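Ectoine hydroxylase (Sphingopyxis alaskensis, PDB 4MHR) catalyses the iron- and 2-oxoglutarate-dependent hydroxylation of L-ectoine to 5-hydroxyectoine, a compatible solute that helps organisms survive extreme osmotic stress. Local coordinates at residues A[97-102]-A[135-140]; A[171-176]-A[264-269]; A[152-157]-A[251-256]. All blocks are in the same frame, centred on the assembly; numbering follows the deposited sequence.

Contact 1 (A[97-102]-A[135-140]); sequences IRSIFE and QSRLNY
Phe101 and Arg137 form a non-hydrogen-bonded pair of two antiparallel strands, and their side chains run side by side in the same direction, each with CG anti to the carbonyl carbon (chi1 -77° in Phe101). Phe101 CZ sits over the centre of one guanidinium face, 3.6 Å from Arg137 CZ, with ring and guanidinium planes 42° apart. Nearer its backbone, Arg137 CG lies 3.5 Å from Phe101 CE1. In the guanidinium plane, Arg137 NH2 donates a nearly straight hydrogen bond (162°) to Ser99 OG at 2.8 Å, so a packed face and a bonded edge restrict its rotation. Gln135 approaches the phenyl ring in its plane, CD lying 3.9 Å from Phe101 CE1, while its NE2 is bonded to Leu292 O. At the far end, Arg98 NH1 lies at the edge of the Tyr140 ring, 3.8 Å from CD1; Arg98 NE pairs with Glu91. On the opposite sheet face, Ile100 and Leu138 meet helix 63-78, and their backbones exchange two hydrogen bonds. Against strand 88-90, Arg98 and Ser99 are both opposite Val89, a classic beta bulge. The pair belongs to the large sheet of a cupin fold, carrying at Gln135 part of the L-ectoine site.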
ATOM      1  N   ILE A  97      -1.970  14.776 -14.087  1.00 33.54           N
ATOM      2  CA  ILE A  97      -2.092  14.149 -12.750  1.00 35.66           C
ATOM      3  C   ILE A  97      -1.464  12.731 -12.763  1.00 34.61           C
ATOM      4  O   ILE A  97      -1.585  11.991 -13.744  1.00 37.56           O
ATOM      5  CB  ILE A  97      -3.540  14.151 -12.252  1.00 39.43           C
ATOM      6  CG1 ILE A  97      -3.979  15.585 -11.983  1.00 46.34           C
ATOM      7  CG2 ILE A  97      -3.714  13.431 -10.917  1.00 39.93           C
ATOM      8  CD1 ILE A  97      -5.440  15.741 -11.654  1.00 53.98           C
ATOM      9  N   ARG A  98      -0.661  12.443 -11.751  1.00 33.96           N
ATOM     10  CA  ARG A  98      -0.144  11.089 -11.528  1.00 36.67           C
ATOM     11  C   ARG A  98      -0.729  10.423 -10.258  1.00 38.86           C
ATOM     12  O   ARG A  98      -1.093   9.236 -10.315  1.00 39.69           O
ATOM     13  CB  ARG A  98       1.346  11.063 -11.504  1.00 38.28           C
ATOM     14  CG  ARG A  98       1.987  11.368 -12.883  1.00 40.97           C
ATOM     15  CD  ARG A  98       1.843  10.247 -13.946  1.00 46.92           C
ATOM     16  NE  ARG A  98       2.154  10.749 -15.304  1.00 45.22           N
ATOM     17  CZ  ARG A  98       1.227  11.220 -16.146  1.00 42.73           C
ATOM     18  NH1 ARG A  98      -0.034  11.270 -15.777  1.00 43.44           N
ATOM     19  NH2 ARG A  98       1.562  11.670 -17.345  1.00 47.28           N
ATOM     20  N   SER A  99      -0.819  11.175  -9.153  1.00 33.61           N
ATOM     21  CA  SER A  99      -1.490  10.746  -7.888  1.00 35.79           C
ATOM     22  C   SER A  99      -2.349  11.844  -7.215  1.00 38.35           C
ATOM     23  O   SER A  99      -1.982  13.033  -7.201  1.00 36.65           O
ATOM     24  CB  SER A  99      -0.489  10.330  -6.819  1.00 34.93           C
ATOM     25  OG  SER A  99       0.426   9.401  -7.299  1.00 41.36           O
ATOM     26  N   ILE A 100      -3.460  11.395  -6.652  1.00 29.95           N
ATOM     27  CA  ILE A 100      -4.297  12.143  -5.721  1.00 33.14           C
ATOM     28  C   ILE A 100      -4.296  11.462  -4.312  1.00 33.75           C
ATOM     29  O   ILE A 100      -4.754  10.313  -4.175  1.00 32.52           O
ATOM     30  CB  ILE A 100      -5.721  12.219  -6.225  1.00 28.67           C
ATOM     31  CG1 ILE A 100      -5.829  12.773  -7.657  1.00 33.65           C
ATOM     32  CG2 ILE A 100      -6.588  13.100  -5.308  1.00 32.16           C
ATOM     33  CD1 ILE A 100      -7.205  12.564  -8.288  1.00 31.56           C
ATOM     34  N   PHE A 101      -3.700  12.130  -3.334  1.00 32.85           N
ATOM     35  CA  PHE A 101      -3.636  11.660  -1.921  1.00 33.11           C
ATOM     36  C   PHE A 101      -4.925  11.996  -1.205  1.00 33.15           C
ATOM     37  O   PHE A 101      -5.692  12.842  -1.677  1.00 30.86           O
ATOM     38  CB  PHE A 101      -2.456  12.307  -1.193  1.00 33.56           C
ATOM     39  CG  PHE A 101      -1.121  11.706  -1.543  1.00 37.30           C
ATOM     40  CD1 PHE A 101      -0.630  10.619  -0.839  1.00 35.81           C
ATOM     41  CD2 PHE A 101      -0.359  12.206  -2.600  1.00 40.53           C
ATOM     42  CE1 PHE A 101       0.593  10.069  -1.141  1.00 42.68           C
ATOM     43  CE2 PHE A 101       0.864  11.634  -2.926  1.00 43.00           C
ATOM     44  CZ  PHE A 101       1.349  10.567  -2.189  1.00 44.34           C
ATOM     45  N   GLU A 102      -5.208  11.299  -0.119  1.00 31.95           N
ATOM     46  CA  GLU A 102      -6.401  11.553   0.698  1.00 32.33           C
ATOM     47  C   GLU A 102      -7.687  11.286  -0.033  1.00 35.33           C
ATOM     48  O   GLU A 102      -8.757  11.900   0.245  1.00 37.66           O
ATOM     49  CB  GLU A 102      -6.375  12.989   1.264  1.00 30.71           C
ATOM     50  CG  GLU A 102      -5.313  13.216   2.306  1.00 37.70           C
ATOM     51  CD  GLU A 102      -5.745  12.517   3.607  1.00 48.94           C
ATOM     52  OE1 GLU A 102      -6.777  12.934   4.177  1.00 53.41           O
ATOM     53  OE2 GLU A 102      -5.117  11.507   4.016  1.00 51.40           O
ATOM     54  N   GLN A 135      -3.035   6.611   5.071  1.00 25.96           N
ATOM     55  CA  GLN A 135      -2.762   7.320   3.826  1.00 26.82           C
ATOM     56  C   GLN A 135      -3.590   6.639   2.805  1.00 25.40           C
ATOM     57  O   GLN A 135      -3.773   5.421   2.881  1.00 25.76           O
ATOM     58  CB  GLN A 135      -1.301   7.134   3.441  1.00 33.44           C
ATOM     59  CG  GLN A 135      -0.929   7.767   2.107  1.00 38.00           C
ATOM     60  CD  GLN A 135       0.468   7.365   1.696  1.00 40.82           C
ATOM     61  OE1 GLN A 135       0.669   6.440   0.869  1.00 40.45           O
ATOM     62  NE2 GLN A 135       1.444   7.998   2.312  1.00 39.94           N
ATOM     63  N   SER A 136      -4.025   7.367   1.789  1.00 26.87           N
ATOM     64  CA  SER A 136      -4.663   6.803   0.598  1.00 26.36           C
ATOM     65  C   SER A 136      -4.206   7.534  -0.656  1.00 30.75           C
ATOM     66  O   SER A 136      -3.747   8.700  -0.581  1.00 25.48           O
ATOM     67  CB  SER A 136      -6.166   6.846   0.699  1.00 28.85           C
ATOM     68  OG  SER A 136      -6.708   8.155   0.659  1.00 28.65           O
ATOM     69  N   ARG A 137      -4.283   6.872  -1.812  1.00 27.29           N
ATOM     70  CA  ARG A 137      -3.867   7.564  -3.065  1.00 33.18           C
ATOM     71  C   ARG A 137      -4.576   6.920  -4.187  1.00 30.83           C
ATOM     72  O   ARG A 137      -4.659   5.683  -4.206  1.00 32.36           O
ATOM     73  CB  ARG A 137      -2.413   7.382  -3.481  1.00 30.35           C
ATOM     74  CG  ARG A 137      -1.320   7.487  -2.514  1.00 44.47           C
ATOM     75  CD  ARG A 137      -0.086   6.735  -3.030  1.00 46.14           C
ATOM     76  NE  ARG A 137       0.503   7.381  -4.183  1.00 55.12           N
ATOM     77  CZ  ARG A 137       1.796   7.697  -4.321  1.00 61.10           C
ATOM     78  NH1 ARG A 137       2.690   7.425  -3.370  1.00 57.67           N
ATOM     79  NH2 ARG A 137       2.196   8.295  -5.439  1.00 54.24           N
ATOM     80  N   LEU A 138      -4.991   7.737  -5.148  1.00 33.05           N
ATOM     81  CA  LEU A 138      -5.438   7.279  -6.455  1.00 31.27           C
ATOM     82  C   LEU A 138      -4.276   7.555  -7.394  1.00 33.99           C
ATOM     83  O   LEU A 138      -3.752   8.702  -7.509  1.00 36.34           O
ATOM     84  CB  LEU A 138      -6.730   7.914  -6.895  1.00 33.78           C
ATOM     85  CG  LEU A 138      -7.117   7.662  -8.373  1.00 37.27           C
ATOM     86  CD1 LEU A 138      -7.260   6.220  -8.762  1.00 37.97           C
ATOM     87  CD2 LEU A 138      -8.360   8.435  -8.755  1.00 37.84           C
ATOM     88  N   ASN A 139      -3.802   6.474  -7.997  1.00 30.75           N
ATOM     89  CA  ASN A 139      -2.649   6.517  -8.904  1.00 34.28           C
ATOM     90  C   ASN A 139      -3.020   6.227 -10.345  1.00 37.86           C
ATOM     91  O   ASN A 139      -3.823   5.319 -10.608  1.00 36.43           O
ATOM     92  CB  ASN A 139      -1.635   5.483  -8.502  1.00 33.91           C
ATOM     93  CG  ASN A 139      -1.134   5.689  -7.105  1.00 41.48           C
ATOM     94  OD1 ASN A 139      -1.173   4.782  -6.238  1.00 42.88           O
ATOM     95  ND2 ASN A 139      -0.654   6.887  -6.859  1.00 42.32           N
ATOM     96  N   TYR A 140      -2.372   6.957 -11.252  1.00 36.74           N
ATOM     97  CA  TYR A 140      -2.500   6.779 -12.707  1.00 36.96           C
ATOM     98  C   TYR A 140      -1.143   6.870 -13.343  1.00 43.49           C
ATOM     99  O   TYR A 140      -0.406   7.857 -13.165  1.00 41.52           O
ATOM    100  CB  TYR A 140      -3.337   7.847 -13.283  1.00 40.84           C
ATOM    101  CG  TYR A 140      -3.456   7.749 -14.777  1.00 43.63           C
ATOM    102  CD1 TYR A 140      -2.627   8.519 -15.638  1.00 43.96           C
ATOM    103  CD2 TYR A 140      -4.369   6.898 -15.331  1.00 39.11           C
ATOM    104  CE1 TYR A 140      -2.759   8.414 -17.002  1.00 45.98           C
ATOM    105  CE2 TYR A 140      -4.495   6.778 -16.689  1.00 41.63           C
ATOM    106  CZ  TYR A 140      -3.721   7.535 -17.505  1.00 41.65           C
ATOM    107  OH  TYR A 140      -3.915   7.390 -18.828  1.00 52.23           O
TER
HETATM  108  O   HOH W   1      -3.489  10.156   2.357  1.00 27.49           O

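Contact 2 (A[171-176]-A[264-269]); sequences SMSVLL and RANAFL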
ATOM      1  N   SER A 171      -0.903  -2.326   3.234  1.00 22.51           N
ATOM      2  CA  SER A 171      -1.460  -1.617   2.074  1.00 23.25           C
ATOM      3  C   SER A 171      -2.329  -2.513   1.245  1.00 26.36           C
ATOM      4  O   SER A 171      -2.071  -3.746   1.108  1.00 24.58           O
ATOM      5  CB  SER A 171      -0.336  -1.097   1.203  1.00 26.37           C
ATOM      6  OG  SER A 171       0.474  -0.261   2.025  1.00 28.02           O
ATOM      7  N   MET A 172      -3.411  -1.954   0.760  1.00 21.11           N
ATOM      8  CA  MET A 172      -4.182  -2.622  -0.288  1.00 26.66           C
ATOM      9  C   MET A 172      -4.247  -1.839  -1.616  1.00 28.60           C
ATOM     10  O   MET A 172      -4.595  -0.643  -1.626  1.00 29.54           O
ATOM     11  CB  MET A 172      -5.573  -2.844   0.179  1.00 27.99           C
ATOM     12  CG  MET A 172      -5.655  -3.436   1.519  1.00 26.81           C
ATOM     13  SD  MET A 172      -7.237  -4.239   1.743  1.00 32.06           S
ATOM     14  CE  MET A 172      -7.122  -4.474   3.479  1.00 25.25           C
ATOM     15  N   SER A 173      -3.887  -2.501  -2.731  1.00 29.39           N
ATOM     16  CA  SER A 173      -3.948  -1.916  -4.070  1.00 26.46           C
ATOM     17  C   SER A 173      -5.143  -2.525  -4.784  1.00 28.02           C
ATOM     18  O   SER A 173      -5.166  -3.729  -5.024  1.00 29.08           O
ATOM     19  CB  SER A 173      -2.631  -2.133  -4.826  1.00 29.23           C
ATOM     20  OG  SER A 173      -2.744  -1.532  -6.125  1.00 33.70           O
ATOM     21  N   VAL A 174      -6.202  -1.745  -5.020  1.00 25.14           N
ATOM     22  CA  VAL A 174      -7.366  -2.226  -5.790  1.00 25.80           C
ATOM     23  C   VAL A 174      -7.143  -1.824  -7.243  1.00 26.45           C
ATOM     24  O   VAL A 174      -7.104  -0.618  -7.560  1.00 27.65           O
ATOM     25  CB  VAL A 174      -8.630  -1.520  -5.303  1.00 26.51           C
ATOM     26  CG1 VAL A 174      -9.863  -1.962  -6.041  1.00 30.29           C
ATOM     27  CG2 VAL A 174      -8.758  -1.633  -3.837  1.00 27.30           C
ATOM     28  N   LEU A 175      -6.939  -2.807  -8.103  1.00 25.47           N
ATOM     29  CA  LEU A 175      -6.616  -2.537  -9.523  1.00 29.14           C
ATOM     30  C   LEU A 175      -7.843  -2.000 -10.281  1.00 28.65           C
ATOM     31  O   LEU A 175      -8.939  -2.507 -10.137  1.00 26.34           O
ATOM     32  CB  LEU A 175      -6.090  -3.760 -10.235  1.00 28.39           C
ATOM     33  CG  LEU A 175      -4.938  -4.480  -9.567  1.00 33.54           C
ATOM     34  CD1 LEU A 175      -4.528  -5.607 -10.503  1.00 33.73           C
ATOM     35  CD2 LEU A 175      -3.768  -3.578  -9.259  1.00 38.16           C
ATOM     36  N   LEU A 176      -7.658  -0.888 -10.969  1.00 28.75           N
ATOM     37  CA  LEU A 176      -8.753  -0.223 -11.718  1.00 30.69           C
ATOM     38  C   LEU A 176      -8.529  -0.272 -13.210  1.00 34.37           C
ATOM     39  O   LEU A 176      -9.424   0.004 -13.975  1.00 35.18           O
ATOM     40  CB  LEU A 176      -8.900   1.205 -11.293  1.00 30.84           C
ATOM     41  CG  LEU A 176      -9.289   1.418  -9.811  1.00 33.71           C
ATOM     42  CD1 LEU A 176      -9.145   2.863  -9.425  1.00 33.80           C
ATOM     43  CD2 LEU A 176     -10.699   0.991  -9.569  1.00 36.85           C
ATOM     44  N   ARG A 264      -1.795   2.018 -16.203  1.00 35.79           N
ATOM     45  CA  ARG A 264      -2.029   1.367 -14.905  1.00 42.36           C
ATOM     46  C   ARG A 264      -2.724   2.345 -14.025  1.00 39.50           C
ATOM     47  O   ARG A 264      -2.372   3.539 -14.031  1.00 33.63           O
ATOM     48  CB  ARG A 264      -0.710   1.045 -14.213  1.00 48.39           C
ATOM     49  CG  ARG A 264      -0.123  -0.274 -14.621  1.00 58.54           C
ATOM     50  CD  ARG A 264       1.042  -0.605 -13.700  1.00 73.85           C
ATOM     51  NE  ARG A 264       0.624  -1.122 -12.382  1.00 79.44           N
ATOM     52  CZ  ARG A 264       0.787  -0.521 -11.193  1.00 86.46           C
ATOM     53  NH1 ARG A 264       1.356   0.680 -11.071  1.00 89.99           N
ATOM     54  NH2 ARG A 264       0.358  -1.143 -10.092  1.00 88.65           N
ATOM     55  N   ALA A 265      -3.703   1.862 -13.273  1.00 32.51           N
ATOM     56  CA  ALA A 265      -4.432   2.731 -12.374  1.00 26.71           C
ATOM     57  C   ALA A 265      -4.896   1.869 -11.165  1.00 29.09           C
ATOM     58  O   ALA A 265      -5.401   0.765 -11.339  1.00 29.77           O
ATOM     59  CB  ALA A 265      -5.634   3.351 -13.105  1.00 25.69           C
ATOM     60  N   ASN A 266      -4.728   2.399  -9.966  1.00 25.02           N
ATOM     61  CA  ASN A 266      -5.151   1.733  -8.781  1.00 26.93           C
ATOM     62  C   ASN A 266      -5.500   2.726  -7.738  1.00 30.64           C
ATOM     63  O   ASN A 266      -5.053   3.922  -7.807  1.00 31.33           O
ATOM     64  CB  ASN A 266      -4.052   0.818  -8.276  1.00 33.39           C
ATOM     65  CG  ASN A 266      -2.937   1.571  -7.613  1.00 37.13           C
ATOM     66  OD1 ASN A 266      -2.436   2.533  -8.147  1.00 45.46           O
ATOM     67  ND2 ASN A 266      -2.597   1.179  -6.404  1.00 43.79           N
ATOM     68  N   ALA A 267      -6.345   2.259  -6.814  1.00 25.19           N
ATOM     69  CA  ALA A 267      -6.593   2.923  -5.558  1.00 27.88           C
ATOM     70  C   ALA A 267      -5.767   2.199  -4.473  1.00 29.95           C
ATOM     71  O   ALA A 267      -5.903   0.986  -4.280  1.00 29.01           O
ATOM     72  CB  ALA A 267      -8.084   2.855  -5.265  1.00 27.91           C
ATOM     73  N   PHE A 268      -4.934   2.940  -3.761  1.00 26.07           N
ATOM     74  CA  PHE A 268      -4.024   2.438  -2.769  1.00 26.17           C
ATOM     75  C   PHE A 268      -4.547   2.893  -1.402  1.00 30.49           C
ATOM     76  O   PHE A 268      -4.607   4.098  -1.150  1.00 29.71           O
ATOM     77  CB  PHE A 268      -2.655   3.027  -3.087  1.00 30.23           C
ATOM     78  CG  PHE A 268      -1.548   2.645  -2.168  1.00 44.19           C
ATOM     79  CD1 PHE A 268      -0.973   1.377  -2.245  1.00 48.87           C
ATOM     80  CD2 PHE A 268      -0.936   3.617  -1.333  1.00 53.27           C
ATOM     81  CE1 PHE A 268       0.108   1.051  -1.432  1.00 51.66           C
ATOM     82  CE2 PHE A 268       0.161   3.284  -0.538  1.00 59.79           C
ATOM     83  CZ  PHE A 268       0.676   1.983  -0.570  1.00 49.29           C
ATOM     84  N   LEU A 269      -4.878   1.946  -0.528  1.00 24.60           N
ATOM     85  CA  LEU A 269      -5.374   2.239   0.830  1.00 27.39           C
ATOM     86  C   LEU A 269      -4.407   1.690   1.864  1.00 27.17           C
ATOM     87  O   LEU A 269      -4.098   0.511   1.804  1.00 25.69           O
ATOM     88  CB  LEU A 269      -6.739   1.611   1.000  1.00 26.87           C
ATOM     89  CG  LEU A 269      -7.818   2.026  -0.005  1.00 30.84           C
ATOM     90  CD1 LEU A 269      -9.077   1.196   0.116  1.00 34.49           C
ATOM     91  CD2 LEU A 269      -8.175   3.493   0.234  1.00 38.96           C
TER
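Met172 and Leu269 exchange two backbone hydrogen bonds, and the bond from Met172 N to Leu269 O, 2.8 Å long, is almost straight at 175°. Two residues on, Val174 and Ala267 repeat the exchange with a slightly uneven pair: Val174 N reaches Ala267 O at 2.8 Å, whereas Ala267 N lies 3.1 Å from Val174 O. Leu176 N adds a fifth bond, to Ala265 O. Between these rungs the non-hydrogen-bonded pairs bring CA-H groups against the same carbonyls, as where Phe268 CA lies 3.3 Å from Met172 O.

Packing differs on the two faces. On one, small apolar groups meet: Val174 CB is 4.4 Å from Ala267 CB, and Leu176 lays CD1 against the same methyl at 4.3 Å. On the other, the ring of Phe268 meets Ser171 obliquely; CG is anti to the backbone N (chi1 179°), and CE1 lies 3.4 Å from Ser171 CB, with Ser171 OG equally close to Phe268 CZ.

The chemistry thus divides by face: backbone bonds fix the register, Met172, Val174, Ala267 and Leu269 make one side apolar, and the side of Ser173 and Phe268 is mixed, with Leu175 and Asn266 also on it. The link to the active site runs through Ser171 and Phe268, which both touch the iron ligand Asp154; Ser171 also meets Trp158, and Phe268 meets Gln135.

Contact 3 (A[152-157]-A[251-256]); sequences HSDFET and LMHGSN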
ATOM      1  N   HIS A 152      11.504   0.057  -2.473  1.00 29.61           N
ATOM      2  CA  HIS A 152      11.471   0.579  -1.122  1.00 30.99           C
ATOM      3  C   HIS A 152      10.511  -0.283  -0.277  1.00 28.81           C
ATOM      4  O   HIS A 152       9.668  -1.089  -0.798  1.00 26.12           O
ATOM      5  CB  HIS A 152      10.980   2.059  -1.119  1.00 33.06           C
ATOM      6  CG  HIS A 152       9.614   2.216  -1.726  1.00 36.82           C
ATOM      7  ND1 HIS A 152       9.365   1.940  -3.064  1.00 39.48           N
ATOM      8  CD2 HIS A 152       8.406   2.486  -1.170  1.00 40.80           C
ATOM      9  CE1 HIS A 152       8.074   2.094  -3.323  1.00 38.24           C
ATOM     10  NE2 HIS A 152       7.469   2.425  -2.191  1.00 46.29           N
ATOM     11  N   SER A 153      10.715  -0.123   1.018  1.00 27.12           N
ATOM     12  CA  SER A 153       9.817  -0.575   2.057  1.00 26.99           C
ATOM     13  C   SER A 153       9.053   0.647   2.535  1.00 24.51           C
ATOM     14  O   SER A 153       9.628   1.561   3.052  1.00 23.21           O
ATOM     15  CB  SER A 153      10.603  -1.117   3.233  1.00 26.29           C
ATOM     16  OG  SER A 153       9.706  -1.175   4.404  1.00 25.87           O
ATOM     17  N   ASP A 154       7.764   0.664   2.404  1.00 25.43           N
ATOM     18  CA  ASP A 154       6.982   1.771   2.954  1.00 25.13           C
ATOM     19  C   ASP A 154       7.250   1.992   4.425  1.00 25.16           C
ATOM     20  O   ASP A 154       7.292   3.142   4.879  1.00 27.08           O
ATOM     21  CB  ASP A 154       5.487   1.473   2.803  1.00 25.67           C
ATOM     22  CG  ASP A 154       5.025   1.456   1.333  1.00 33.47           C
ATOM     23  OD1 ASP A 154       5.598   2.189   0.512  1.00 31.83           O
ATOM     24  OD2 ASP A 154       4.067   0.725   1.040  1.00 30.46           O
ATOM     25  N   PHE A 155       7.471   0.903   5.180  1.00 25.70           N
ATOM     26  CA  PHE A 155       7.577   1.052   6.614  1.00 26.51           C
ATOM     27  C   PHE A 155       8.796   1.877   6.978  1.00 27.51           C
ATOM     28  O   PHE A 155       8.788   2.623   7.950  1.00 26.42           O
ATOM     29  CB  PHE A 155       7.555  -0.278   7.321  1.00 27.41           C
ATOM     30  CG  PHE A 155       7.867  -0.153   8.801  1.00 25.16           C
ATOM     31  CD1 PHE A 155       6.881   0.320   9.671  1.00 23.16           C
ATOM     32  CD2 PHE A 155       9.162  -0.447   9.286  1.00 23.99           C
ATOM     33  CE1 PHE A 155       7.157   0.477  11.017  1.00 25.06           C
ATOM     34  CE2 PHE A 155       9.447  -0.295  10.642  1.00 27.27           C
ATOM     35  CZ  PHE A 155       8.432   0.196  11.494  1.00 26.17           C
ATOM     36  N   GLU A 156       9.894   1.735   6.224  1.00 28.38           N
ATOM     37  CA  GLU A 156      11.128   2.449   6.584  1.00 26.47           C
ATOM     38  C   GLU A 156      10.877   3.965   6.527  1.00 26.94           C
ATOM     39  O   GLU A 156      11.323   4.697   7.426  1.00 29.03           O
ATOM     40  CB  GLU A 156      12.316   2.045   5.723  1.00 30.42           C
ATOM     41  CG  GLU A 156      13.692   2.497   6.227  1.00 31.83           C
ATOM     42  CD  GLU A 156      14.114   3.907   5.734  1.00 36.63           C
ATOM     43  OE1 GLU A 156      13.381   4.483   4.948  1.00 29.41           O
ATOM     44  OE2 GLU A 156      15.170   4.435   6.214  1.00 30.45           O
ATOM     45  N   THR A 157      10.111   4.413   5.516  1.00 27.37           N
ATOM     46  CA  THR A 157       9.655   5.795   5.478  1.00 30.46           C
ATOM     47  C   THR A 157       8.643   6.165   6.543  1.00 31.50           C
ATOM     48  O   THR A 157       8.774   7.220   7.195  1.00 31.28           O
ATOM     49  CB  THR A 157       9.118   6.147   4.110  1.00 34.48           C
ATOM     50  OG1 THR A 157      10.200   6.054   3.204  1.00 34.75           O
ATOM     51  CG2 THR A 157       8.461   7.567   4.046  1.00 37.19           C
ATOM     52  N   LEU A 251       7.173  -4.929   3.249  1.00 21.14           N
ATOM     53  CA  LEU A 251       7.561  -5.717   2.112  1.00 20.54           C
ATOM     54  C   LEU A 251       8.295  -4.866   1.035  1.00 21.50           C
ATOM     55  O   LEU A 251       7.881  -3.744   0.672  1.00 24.87           O
ATOM     56  CB  LEU A 251       6.339  -6.331   1.448  1.00 24.62           C
ATOM     57  CG  LEU A 251       6.585  -7.360   0.318  1.00 23.08           C
ATOM     58  CD1 LEU A 251       7.314  -8.579   0.868  1.00 23.56           C
ATOM     59  CD2 LEU A 251       5.284  -7.675  -0.358  1.00 25.73           C
ATOM     60  N   MET A 252       9.386  -5.386   0.548  1.00 22.20           N
ATOM     61  CA  MET A 252      10.258  -4.636  -0.440  1.00 22.87           C
ATOM     62  C   MET A 252       9.621  -4.737  -1.797  1.00 25.12           C
ATOM     63  O   MET A 252       9.367  -5.842  -2.301  1.00 24.17           O
ATOM     64  CB  MET A 252      11.672  -5.247  -0.509  1.00 22.30           C
ATOM     65  CG  MET A 252      12.730  -4.370  -1.234  1.00 23.27           C
ATOM     66  SD  MET A 252      12.916  -2.690  -0.547  1.00 25.33           S
ATOM     67  CE  MET A 252      13.746  -3.079   0.937  1.00 29.03           C
ATOM     68  N   HIS A 253       9.306  -3.587  -2.388  1.00 25.02           N
ATOM     69  CA  HIS A 253       8.570  -3.609  -3.617  1.00 26.11           C
ATOM     70  C   HIS A 253       8.903  -2.421  -4.517  1.00 27.49           C
ATOM     71  O   HIS A 253       9.492  -1.361  -4.104  1.00 27.16           O
ATOM     72  CB  HIS A 253       7.035  -3.652  -3.327  1.00 28.15           C
ATOM     73  CG  HIS A 253       6.509  -2.374  -2.772  1.00 29.45           C
ATOM     74  ND1 HIS A 253       6.717  -1.999  -1.464  1.00 33.39           N
ATOM     75  CD2 HIS A 253       5.911  -1.319  -3.364  1.00 33.36           C
ATOM     76  CE1 HIS A 253       6.158  -0.826  -1.246  1.00 35.15           C
ATOM     77  NE2 HIS A 253       5.680  -0.379  -2.380  1.00 34.17           N
ATOM     78  N   GLY A 254       8.460  -2.536  -5.744  1.00 28.09           N
ATOM     79  CA  GLY A 254       8.745  -1.477  -6.780  1.00 27.63           C
ATOM     80  C   GLY A 254       8.156  -1.856  -8.125  1.00 29.67           C
ATOM     81  O   GLY A 254       7.455  -2.861  -8.194  1.00 27.28           O
ATOM     82  N   SER A 255       8.338  -1.013  -9.162  1.00 25.83           N
ATOM     83  CA  SER A 255       7.855  -1.370 -10.509  1.00 31.61           C
ATOM     84  C   SER A 255       8.752  -0.836 -11.564  1.00 31.90           C
ATOM     85  O   SER A 255       9.461   0.211 -11.349  1.00 27.39           O
ATOM     86  CB  SER A 255       6.403  -0.900 -10.747  1.00 34.94           C
ATOM     87  OG  SER A 255       6.317   0.473 -10.509  1.00 41.63           O
ATOM     88  N   ASN A 256       8.816  -1.587 -12.689  1.00 29.81           N
ATOM     89  CA  ASN A 256       9.505  -1.074 -13.889  1.00 28.56           C
ATOM     90  C   ASN A 256       8.643  -0.020 -14.519  1.00 28.96           C
ATOM     91  O   ASN A 256       7.447   0.170 -14.161  1.00 35.19           O
ATOM     92  CB  ASN A 256       9.789  -2.168 -14.900  1.00 33.03           C
ATOM     93  CG  ASN A 256      10.854  -3.142 -14.428  1.00 33.09           C
ATOM     94  OD1 ASN A 256      10.651  -4.366 -14.384  1.00 38.07           O
ATOM     95  ND2 ASN A 256      11.981  -2.616 -14.056  1.00 29.26           N
TER
HETATM   96  O   HOH W   2       4.573   2.437  -1.911  1.00 52.84           O
HETATM   97  O   HOH W   3       6.264  -1.729   1.772  1.00 24.31           O
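His152 and His253 bring their imidazoles together obliquely, with centroids 4.3 Å apart and planes at 55°, so that CE1 of His253 lies over one face of the His152 ring. Their NE2 atoms are 3.3 Å apart but are not bonded to each other; both are directed at water 2, which lies in the plane of each ring, 2.9 Å from His152 NE2 and 3.1 Å from His253 NE2. The same water donates to Asp154 OD1 at 2.6 Å. Around the edge of the His253 ring, the Asp154 carboxylate stands beside CE1, its CG in the ring plane and 3.6 Å away, and the two side chains cross at about a right angle. At another edge position His253 ND1 donates to Leu251 O, 3.0 Å away and nearly straight at 169°, a second-shell bond that fixes the rotation of the ring. Both histidines set CG between the backbone N and the carbonyl carbon (chi1 71° in His253), which, with CB on the same face of the strand pair, brings the rings together; His152 ND1 is hydrogen-bonded to Tyr150 O. An alanine at His253 would probably cost the iron one of its three protein ligands and leave Leu251 O without its imidazole donor.

These two histidines and one carboxylate are the facial triad, and in this metal-free form water 2 occupies a place consistent with the vacant iron site. Met252 SD packs against the His152 backbone, 3.4 Å from its C. Two backbone hydrogen bonds join His152 to His253, tying strand 149-152 to strand 253-255, which is flanked on its other side by strand 187-188; Ser153, the N-cap of helix 154-162, accepts weak bonds at OG from Phe155 N and Glu156 N, and its hydroxyl is also hydrogen-bonded to Asn250.

Contacts 1 and 2 belong to one sheet: strands 131-141 and 264-273 are neighbours, joined where Arg137 O meets Phe268 N and Asn139 N meets Asn266 O. Contact 3 joins the smaller three-stranded sheet to the start of helix 154-162 and touches contact 2 lightly, through Asp154 beside Ser171 and Phe268; contact 1, about 17 Å from it between centres, does not touch it. Contacts 2 and 3 are buried, whereas contact 1, nearer the margin of the large sheet, is only partly so and carries charged arginines. Contact 2 is mainly backbone ladder and small apolar groups, while contact 3 trades strand length for polar, water-linked metal ligands.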